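Local coordinates for protein sulfatase (Bacteroides fragilis CAG:558, PDB 6USS) that probably hydrolyses aryl sulfate esters as a calcium-dependent arylsulfatase of a gut bacterium, here deposited as a catalytic-site mutant, at residues Ala286-Leu291 and Gly331-Lys336; Ala351-Val356 and Ile469-Asn474; Lys376-Glu381 and Ile405-Leu410. The protein carries 1 engineered substitution. One frame throughout, in Å; residues are numbered along the deposited sequence.

Interaction 1. Residues Ala286-Leu291 and Gly331-Lys336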
loop_
_atom_site.group_PDB
_atom_site.type_symbol
_atom_site.label_atom_id
_atom_site.label_comp_id
_atom_site.label_asym_id
_atom_site.label_seq_id
_atom_site.Cartn_x
_atom_site.Cartn_y
_atom_site.Cartn_z
ATOM N N ALA A 286 -18.424 -34.945 -3.925
ATOM C CA ALA A 286 -17.200 -35.002 -4.715
ATOM C C ALA A 286 -16.686 -33.600 -5.045
ATOM O O ALA A 286 -15.474 -33.365 -5.039
ATOM C CB ALA A 286 -17.419 -35.805 -5.994
ATOM N N ALA A 287 -17.587 -32.652 -5.330
ATOM C CA ALA A 287 -17.135 -31.283 -5.567
ATOM C C ALA A 287 -16.565 -30.653 -4.293
ATOM O O ALA A 287 -15.568 -29.919 -4.350
ATOM C CB ALA A 287 -18.269 -30.431 -6.137
ATOM N N TYR A 288 -17.177 -30.915 -3.134
ATOM C CA TYR A 288 -16.616 -30.383 -1.897
ATOM C C TYR A 288 -15.221 -30.952 -1.657
ATOM O O TYR A 288 -14.261 -30.203 -1.436
ATOM C CB TYR A 288 -17.544 -30.682 -0.711
ATOM C CG TYR A 288 -17.367 -29.763 0.499
ATOM C CD1 TYR A 288 -17.664 -28.399 0.423
ATOM C CD2 TYR A 288 -16.925 -30.263 1.721
ATOM C CE1 TYR A 288 -17.510 -27.555 1.536
ATOM C CE2 TYR A 288 -16.771 -29.432 2.831
ATOM C CZ TYR A 288 -17.062 -28.078 2.730
ATOM O OH TYR A 288 -16.907 -27.266 3.829
ATOM N N ALA A 289 -15.089 -32.279 -1.722
ATOM C CA ALA A 289 -13.790 -32.928 -1.549
ATOM C C ALA A 289 -12.741 -32.346 -2.485
ATOM O O ALA A 289 -11.574 -32.182 -2.102
ATOM C CB ALA A 289 -13.923 -34.432 -1.786
ATOM N N ALA A 290 -13.145 -32.019 -3.718
ATOM C CA ALA A 290 -12.212 -31.474 -4.689
ATOM C C ALA A 290 -11.780 -30.057 -4.312
ATOM O O ALA A 290 -10.612 -29.691 -4.505
ATOM C CB ALA A 290 -12.833 -31.523 -6.083
ATOM N N LEU A 291 -12.693 -29.248 -3.754
ATOM C CA LEU A 291 -12.293 -27.940 -3.231
ATOM C C LEU A 291 -11.280 -28.095 -2.105
ATOM O O LEU A 291 -10.287 -27.363 -2.045
ATOM C CB LEU A 291 -13.505 -27.164 -2.724
ATOM C CG LEU A 291 -14.455 -26.605 -3.770
ATOM C CD1 LEU A 291 -15.363 -25.488 -3.179
ATOM C CD2 LEU A 291 -13.651 -26.121 -4.960
ATOM N N GLY A 331 -28.871 -27.947 -0.975
ATOM C CA GLY A 331 -28.447 -27.787 -2.354
ATOM C C GLY A 331 -26.941 -27.780 -2.562
ATOM O O GLY A 331 -26.492 -27.887 -3.705
ATOM N N TRP A 332 -26.149 -27.665 -1.502
ATOM C CA TRP A 332 -24.707 -27.761 -1.657
ATOM C C TRP A 332 -24.105 -29.001 -1.020
ATOM O O TRP A 332 -23.048 -29.450 -1.469
ATOM C CB TRP A 332 -24.017 -26.520 -1.084
ATOM C CG TRP A 332 -24.225 -25.291 -1.910
ATOM C CD1 TRP A 332 -24.764 -24.102 -1.495
ATOM C CD2 TRP A 332 -23.887 -25.114 -3.301
ATOM N NE1 TRP A 332 -24.776 -23.193 -2.539
ATOM C CE2 TRP A 332 -24.253 -23.790 -3.657
ATOM C CE3 TRP A 332 -23.313 -25.940 -4.277
ATOM C CZ2 TRP A 332 -24.062 -23.280 -4.944
ATOM C CZ3 TRP A 332 -23.124 -25.433 -5.560
ATOM C CH2 TRP A 332 -23.498 -24.112 -5.880
ATOM N N ARG A 333 -24.746 -29.576 -0.004
ATOM C CA ARG A 333 -24.160 -30.697 0.719
ATOM C C ARG A 333 -25.183 -31.809 0.883
ATOM O O ARG A 333 -26.371 -31.549 1.109
ATOM C CB ARG A 333 -23.637 -30.278 2.107
ATOM C CG ARG A 333 -22.704 -29.063 2.110
ATOM C CD ARG A 333 -21.375 -29.365 1.433
ATOM N NE ARG A 333 -20.728 -30.550 1.990
ATOM C CZ ARG A 333 -20.054 -30.585 3.140
ATOM N NH1 ARG A 333 -19.912 -29.488 3.889
ATOM N NH2 ARG A 333 -19.510 -31.732 3.539
ATOM N N ASP A 334 -24.710 -33.050 0.746
ATOM C CA ASP A 334 -25.487 -34.234 1.073
ATOM C C ASP A 334 -25.149 -34.670 2.497
ATOM O O ASP A 334 -24.325 -34.057 3.184
ATOM C CB ASP A 334 -25.230 -35.356 0.062
ATOM C CG ASP A 334 -25.915 -35.107 -1.284
ATOM O OD1 ASP A 334 -27.089 -34.665 -1.298
ATOM O OD2 ASP A 334 -25.282 -35.348 -2.332
ATOM N N GLY A 335 -25.798 -35.746 2.939
ATOM C CA GLY A 335 -25.771 -36.154 4.328
ATOM C C GLY A 335 -26.828 -35.444 5.163
ATOM O O GLY A 335 -27.406 -34.431 4.767
ATOM N N LYS A 336 -27.082 -36.003 6.348
ATOM C CA LYS A 336 -28.086 -35.444 7.247
ATOM C C LYS A 336 -27.797 -33.971 7.495
ATOM O O LYS A 336 -26.696 -33.601 7.916
ATOM C CB LYS A 336 -28.099 -36.226 8.563
ATOM C CG LYS A 336 -29.082 -35.720 9.601
ATOM C CD LYS A 336 -29.522 -36.849 10.540
ATOM C CE LYS A 336 -29.416 -36.442 12.018
ATOM N NZ LYS A 336 -30.347 -35.332 12.401
#

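Interaction 2. Residues Ala351-Val356 and Ile469-Asn474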
loop_
_atom_site.group_PDB
_atom_site.type_symbol
_atom_site.label_atom_id
_atom_site.label_comp_id
_atom_site.label_asym_id
_atom_site.label_seq_id
_atom_site.Cartn_x
_atom_site.Cartn_y
_atom_site.Cartn_z
ATOM N N ALA A 351 -23.648 -21.027 16.923
ATOM C CA ALA A 351 -22.793 -20.902 18.090
ATOM C C ALA A 351 -22.334 -22.259 18.608
ATOM O O ALA A 351 -21.457 -22.305 19.482
ATOM C CB ALA A 351 -23.519 -20.121 19.187
ATOM N N TYR A 352 -22.897 -23.351 18.084
ATOM C CA TYR A 352 -22.423 -24.690 18.394
ATOM C C TYR A 352 -20.988 -24.874 17.893
ATOM O O TYR A 352 -20.476 -24.085 17.091
ATOM C CB TYR A 352 -23.349 -25.736 17.764
ATOM C CG TYR A 352 -24.691 -25.855 18.456
ATOM C CD1 TYR A 352 -24.883 -25.298 19.714
ATOM C CD2 TYR A 352 -25.773 -26.499 17.849
ATOM C CE1 TYR A 352 -26.107 -25.382 20.363
ATOM C CE2 TYR A 352 -27.003 -26.594 18.495
ATOM C CZ TYR A 352 -27.158 -26.030 19.758
ATOM O OH TYR A 352 -28.357 -26.102 20.431
ATOM N N GLU A 353 -20.331 -25.948 18.363
ATOM C CA GLU A 353 -18.925 -26.176 18.005
ATOM C C GLU A 353 -18.731 -26.308 16.499
ATOM O O GLU A 353 -17.655 -25.987 15.979
ATOM C CB GLU A 353 -18.392 -27.424 18.701
ATOM C CG GLU A 353 -18.406 -27.332 20.219
ATOM C CD GLU A 353 -17.290 -26.439 20.767
ATOM O OE1 GLU A 353 -16.122 -26.904 20.841
ATOM O OE2 GLU A 353 -17.592 -25.277 21.117
ATOM N N GLY A 354 -19.750 -26.791 15.787
ATOM C CA GLY A 354 -19.639 -26.922 14.348
ATOM C C GLY A 354 -19.452 -25.590 13.651
ATOM O O GLY A 354 -18.893 -25.539 12.552
ATOM N N GLY A 355 -19.909 -24.497 14.276
ATOM C CA GLY A 355 -19.745 -23.173 13.709
ATOM C C GLY A 355 -18.448 -22.471 14.070
ATOM O O GLY A 355 -18.058 -21.520 13.388
ATOM N N VAL A 356 -17.768 -22.909 15.132
ATOM C CA VAL A 356 -16.663 -22.128 15.686
ATOM C C VAL A 356 -15.382 -22.926 15.913
ATOM O O VAL A 356 -14.300 -22.318 16.022
ATOM C CB VAL A 356 -17.093 -21.427 16.998
ATOM C CG1 VAL A 356 -18.168 -20.394 16.716
ATOM C CG2 VAL A 356 -17.562 -22.450 18.035
ATOM N N ILE A 469 -19.168 -33.513 23.013
ATOM C CA ILE A 469 -18.595 -32.738 21.920
ATOM C C ILE A 469 -19.663 -32.379 20.898
ATOM O O ILE A 469 -19.576 -31.332 20.247
ATOM C CB ILE A 469 -17.410 -33.496 21.288
ATOM C CG1 ILE A 469 -16.491 -32.542 20.544
ATOM C CG2 ILE A 469 -17.891 -34.611 20.349
ATOM C CD1 ILE A 469 -15.437 -33.272 19.725
ATOM N N GLY A 470 -20.706 -33.209 20.769
ATOM C CA GLY A 470 -21.789 -32.961 19.841
ATOM C C GLY A 470 -22.850 -32.017 20.339
ATOM O O GLY A 470 -23.814 -31.740 19.618
ATOM N N GLU A 471 -22.690 -31.508 21.560
ATOM C CA GLU A 471 -23.664 -30.614 22.193
ATOM C C GLU A 471 -25.087 -31.177 22.090
ATOM O O GLU A 471 -26.024 -30.514 21.642
ATOM C CB GLU A 471 -23.544 -29.205 21.613
ATOM C CG GLU A 471 -22.227 -28.556 22.026
ATOM C CD GLU A 471 -21.903 -27.288 21.257
ATOM O OE1 GLU A 471 -21.731 -26.217 21.891
ATOM O OE2 GLU A 471 -21.800 -27.372 20.014
ATOM N N LYS A 472 -25.231 -32.438 22.515
ATOM C CA LYS A 472 -26.504 -33.147 22.485
ATOM C C LYS A 472 -27.289 -33.030 23.784
ATOM O O LYS A 472 -28.500 -33.282 23.774
ATOM C CB LYS A 472 -26.295 -34.642 22.204
ATOM C CG LYS A 472 -25.726 -35.005 20.843
ATOM C CD LYS A 472 -25.414 -36.501 20.813
ATOM C CE LYS A 472 -24.201 -36.819 19.951
ATOM N NZ LYS A 472 -24.583 -37.542 18.704
ATOM N N ASN A 473 -26.634 -32.665 24.896
ATOM C CA ASN A 473 -27.238 -32.728 26.229
ATOM C C ASN A 473 -27.157 -31.392 26.977
ATOM O O ASN A 473 -26.167 -31.098 27.663
ATOM C CB ASN A 473 -26.599 -33.838 27.052
ATOM C CG ASN A 473 -27.406 -34.149 28.297
ATOM O OD1 ASN A 473 -28.574 -33.735 28.426
ATOM N ND2 ASN A 473 -26.802 -34.891 29.221
ATOM N N ASN A 474 -28.220 -30.595 26.874
ATOM C CA ASN A 474 -28.327 -29.351 27.626
ATOM C C ASN A 474 -28.434 -29.661 29.116
ATOM O O ASN A 474 -29.378 -30.328 29.553
ATOM C CB ASN A 474 -29.548 -28.580 27.130
ATOM C CG ASN A 474 -29.764 -27.272 27.852
ATOM O OD1 ASN A 474 -28.920 -26.823 28.634
ATOM N ND2 ASN A 474 -30.896 -26.635 27.573
HETATM O O HOH W 1 -28.820 -29.185 21.113
#

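Interaction 3. Residues Lys376-Glu381 and Ile405-Leu410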
loop_
_atom_site.group_PDB
_atom_site.type_symbol
_atom_site.label_atom_id
_atom_site.label_comp_id
_atom_site.label_asym_id
_atom_site.label_seq_id
_atom_site.Cartn_x
_atom_site.Cartn_y
_atom_site.Cartn_z
ATOM N N LYS A 376 -5.367 -27.059 24.772
ATOM C CA LYS A 376 -5.789 -25.812 25.403
ATOM C C LYS A 376 -6.495 -24.912 24.397
ATOM O O LYS A 376 -6.096 -24.820 23.234
ATOM C CB LYS A 376 -4.590 -25.083 26.013
ATOM C CG LYS A 376 -3.735 -25.964 26.939
ATOM C CD LYS A 376 -4.621 -26.648 27.962
ATOM C CE LYS A 376 -3.830 -27.321 29.067
ATOM N NZ LYS A 376 -4.758 -27.483 30.235
ATOM N N TYR A 377 -7.550 -24.241 24.836
ATOM C CA TYR A 377 -8.332 -23.491 23.870
ATOM C C TYR A 377 -7.770 -22.090 23.661
ATOM O O TYR A 377 -7.143 -21.504 24.548
ATOM C CB TYR A 377 -9.815 -23.430 24.256
ATOM C CG TYR A 377 -10.214 -22.903 25.632
ATOM C CD1 TYR A 377 -9.893 -21.612 26.045
ATOM C CD2 TYR A 377 -11.005 -23.680 26.484
ATOM C CE1 TYR A 377 -10.310 -21.125 27.294
ATOM C CE2 TYR A 377 -11.414 -23.208 27.733
ATOM C CZ TYR A 377 -11.066 -21.929 28.130
ATOM O OH TYR A 377 -11.481 -21.450 29.362
ATOM N N LEU A 378 -7.977 -21.577 22.448
ATOM C CA LEU A 378 -7.611 -20.219 22.084
ATOM C C LEU A 378 -8.644 -19.697 21.094
ATOM O O LEU A 378 -9.413 -20.466 20.511
ATOM C CB LEU A 378 -6.198 -20.168 21.497
ATOM C CG LEU A 378 -5.961 -21.047 20.265
ATOM C CD1 LEU A 378 -6.405 -20.374 18.950
ATOM C CD2 LEU A 378 -4.494 -21.432 20.194
ATOM N N ILE A 379 -8.635 -18.380 20.884
ATOM C CA ILE A 379 -9.614 -17.739 20.019
ATOM C C ILE A 379 -8.912 -16.786 19.048
ATOM O O ILE A 379 -7.841 -16.256 19.334
ATOM C CB ILE A 379 -10.682 -17.006 20.852
ATOM C CG1 ILE A 379 -11.782 -16.439 19.958
ATOM C CG2 ILE A 379 -10.023 -15.946 21.755
ATOM C CD1 ILE A 379 -13.167 -16.660 20.519
ATOM N N ILE A 380 -9.562 -16.553 17.897
ATOM C CA ILE A 380 -8.949 -15.906 16.734
ATOM C C ILE A 380 -8.283 -14.566 17.078
ATOM O O ILE A 380 -7.186 -14.275 16.591
ATOM C CB ILE A 380 -9.998 -15.761 15.606
ATOM C CG1 ILE A 380 -9.412 -15.069 14.372
ATOM C CG2 ILE A 380 -11.238 -15.015 16.089
ATOM C CD1 ILE A 380 -8.368 -15.864 13.668
ATOM N N GLU A 381 -8.902 -13.732 17.924
ATOM C CA GLU A 381 -8.244 -12.463 18.264
ATOM C C GLU A 381 -6.872 -12.662 18.898
ATOM O O GLU A 381 -6.074 -11.718 18.905
ATOM C CB GLU A 381 -9.096 -11.600 19.208
ATOM C CG GLU A 381 -9.441 -12.251 20.527
ATOM C CD GLU A 381 -10.909 -12.680 20.574
ATOM O OE1 GLU A 381 -11.531 -12.551 21.659
ATOM O OE2 GLU A 381 -11.436 -13.142 19.523
ATOM N N ILE A 405 -5.063 -12.881 23.518
ATOM C CA ILE A 405 -4.024 -13.291 24.458
ATOM C C ILE A 405 -3.042 -14.179 23.705
ATOM O O ILE A 405 -3.449 -15.169 23.088
ATOM C CB ILE A 405 -4.605 -14.048 25.670
ATOM C CG1 ILE A 405 -5.667 -13.224 26.394
ATOM C CG2 ILE A 405 -3.499 -14.391 26.635
ATOM C CD1 ILE A 405 -5.117 -11.952 27.025
ATOM N N SER A 406 -1.763 -13.830 23.758
ATOM C CA SER A 406 -0.752 -14.605 23.049
ATOM C C SER A 406 -0.826 -16.083 23.419
ATOM O O SER A 406 -0.973 -16.434 24.594
ATOM C CB SER A 406 0.632 -14.062 23.354
ATOM O OG SER A 406 1.575 -14.745 22.574
ATOM N N PHE A 407 -0.778 -16.954 22.408
ATOM C CA PHE A 407 -0.690 -18.383 22.646
ATOM C C PHE A 407 0.723 -18.903 22.432
ATOM O O PHE A 407 0.924 -20.119 22.365
ATOM C CB PHE A 407 -1.691 -19.165 21.780
ATOM C CG PHE A 407 -1.696 -18.803 20.302
ATOM C CD1 PHE A 407 -0.679 -19.233 19.452
ATOM C CD2 PHE A 407 -2.757 -18.088 19.752
ATOM C CE1 PHE A 407 -0.685 -18.914 18.085
ATOM C CE2 PHE A 407 -2.775 -17.767 18.377
ATOM C CZ PHE A 407 -1.735 -18.185 17.544
ATOM N N ILE A 408 1.705 -18.010 22.334
ATOM C CA ILE A 408 3.110 -18.406 22.249
ATOM C C ILE A 408 3.460 -19.304 23.439
ATOM O O ILE A 408 4.242 -20.256 23.272
ATOM C CB ILE A 408 4.038 -17.176 22.167
ATOM C CG1 ILE A 408 4.158 -16.648 20.738
ATOM C CG2 ILE A 408 5.454 -17.532 22.562
ATOM C CD1 ILE A 408 2.881 -16.592 19.967
ATOM N N PRO A 409 2.933 -19.068 24.649
ATOM C CA PRO A 409 3.208 -20.026 25.738
ATOM C C PRO A 409 2.674 -21.423 25.470
ATOM O O PRO A 409 3.215 -22.384 26.030
ATOM C CB PRO A 409 2.544 -19.384 26.968
ATOM C CG PRO A 409 2.617 -17.951 26.700
ATOM C CD PRO A 409 2.406 -17.798 25.195
ATOM N N LEU A 410 1.639 -21.582 24.639
ATOM C CA LEU A 410 1.249 -22.931 24.246
ATOM C C LEU A 410 2.221 -23.500 23.228
ATOM O O LEU A 410 2.539 -24.693 23.270
ATOM C CB LEU A 410 -0.173 -22.938 23.690
ATOM C CG LEU A 410 -1.236 -22.422 24.659
ATOM C CD1 LEU A 410 -2.555 -22.148 23.941
ATOM C CD2 LEU A 410 -1.418 -23.409 25.797
#

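Interaction 1. Residues Ala286-Leu291 and Gly331-Lys336
Y288 and R333 meet in a stacked cation-pi pair: the guanidinium lies flat on one face of the phenol ring, its plane only 14° from that of the ring. The pair joins helix 283-308 of the alkaline phosphatase-like sulfatase fold to the long loop that follows strand 315-321. R333 CZ sits 3.6 Å from the Y288 ring centroid and 20° off the ring normal, over the face but displaced from its middle. The nearest approach, R333 NH1 to Y288 CE2 at 3.3 Å, falls toward the ring's rim, while R333 NH2 lies 3.5 Å from Y288 CD2. The aliphatic part follows the same face, with R333 CD 4.2 Å from the centroid of the Y288 ring in a CH-pi contact. Bends at chi2 (-68°) and chi3 lay the arginine over the tyrosine, although its CB does not aim at the helix. Arginine suits this place because its flat cation can stack by its face and still use its N-H groups for charged partners. R333 NE is held by E285 of the same helix, whose OE2 forms the salt bridge and also accepts the backbone N of D334, probably helping to position both cation and loop. Tyrosine supplies an electron-rich face as well as a polar tip. The calcium ligand D43 is about 6 Å from Y288 between side chains and the calcium ion about 10 Å, so the stack lies near the metal site without contributing a ligand. Beyond the ring, Y288 OH is hydrogen-bonded to D48 OD2.

Interaction 2. Residues Ala351-Val356 and Ile469-Asn474
E471 meets E353 and Y352 where the loop after strand 460-464 approaches a short, weakly bonded helical turn at about 353-356, joining the C-terminal antiparallel sheet region to the sulfatase core. Its chain is extended beyond CG, which carries the carboxylate up to the backbone between Y352 and E353. There E471 OE2 accepts the amide N of E353 at 2.6 Å, nearly straight at 167°. The N-H comes from the syn side of that oxygen, 22° out of the carboxylate plane. An acid suits this place, taking up a main-chain N-H at the first turn of the helix. The same oxygen lies 3.2 Å from Y352 CB, and the tyrosine ring is inclined at 61° to the carboxylate. The two glutamates cross at about a right angle, with E353 CG 3.4 Å from E471 OE2. Their like charges approach, but K450 NZ forms salt bridges with both E353 OE2 and E471 OE1, which probably offsets the repulsion; R357 and Y83 hold E353 OE1. Tyrosine suits its place because its ring packs beside the carboxylate while its hydroxyl, bonded to E461, reaches the second loop through water: one molecule donates to Y352 OH at 3.2 Å and to E471 O at 3.1 Å.

Interaction 3. Residues Lys376-Glu381 and Ile405-Leu410
L410 spreads its two methyls against K376 and L378, where the helix beginning at I408 packs beside strand 378-379, a short strand of the mixed sheet that runs parallel to strand 77-83 in the alkaline phosphatase-like core. From CB, which points at the strand segment, the leucine branches at CG. Methyl CD2 goes to the lysine, 3.6 Å from K376 CB and equally near its CG; the two side chains cross at about a right angle. Methyl CD1 serves both neighbours, lying 4.1 Å from K376 CB and 4.3 Å from L378 CD2. Lysine fits this border position: its first methylenes give an apolar surface, and the bend at chi2 (-51°) helps lead the ammonium away, toward a weak, long ion pair with D416. L378 is enclosed further in, among F79, A82 and F383, where a branched hydrocarbon with no polar atom to satisfy suits apolar neighbours. Its CD2 meets F407 obliquely, 3.8 Å from CD2 of that ring. F407 occupies the N-cap position, and its ring also packs edge-to-face with F383 of the earlier helix 383-390. Just before it, an ST turn shapes the approach to the helix: S406 OG accepts the backbone N of I408 at 3.3 Å.

Overall arrangement
All three contacts are largely buried, but their chemistry follows their place. Interaction 1, whose tyrosine lies about 10 Å from the calcium ion, relies on a charged group laid on an aromatic face; interaction 2 joins the core to the C-terminal region through a carboxylate, a main-chain amide and water; interaction 3 is apolar, with an exposed lysine at its border. Interactions 1 and 3 lie on opposite sides of the chain's centre, their centres about 32 Å apart, and the centre of interaction 2 is about 21 Å from each of theirs. None touches another. In sequence, interaction 3 is nested within the loop that interaction 2 closes, and both are linked to strand 77-83, through F79 and Y83 respectively.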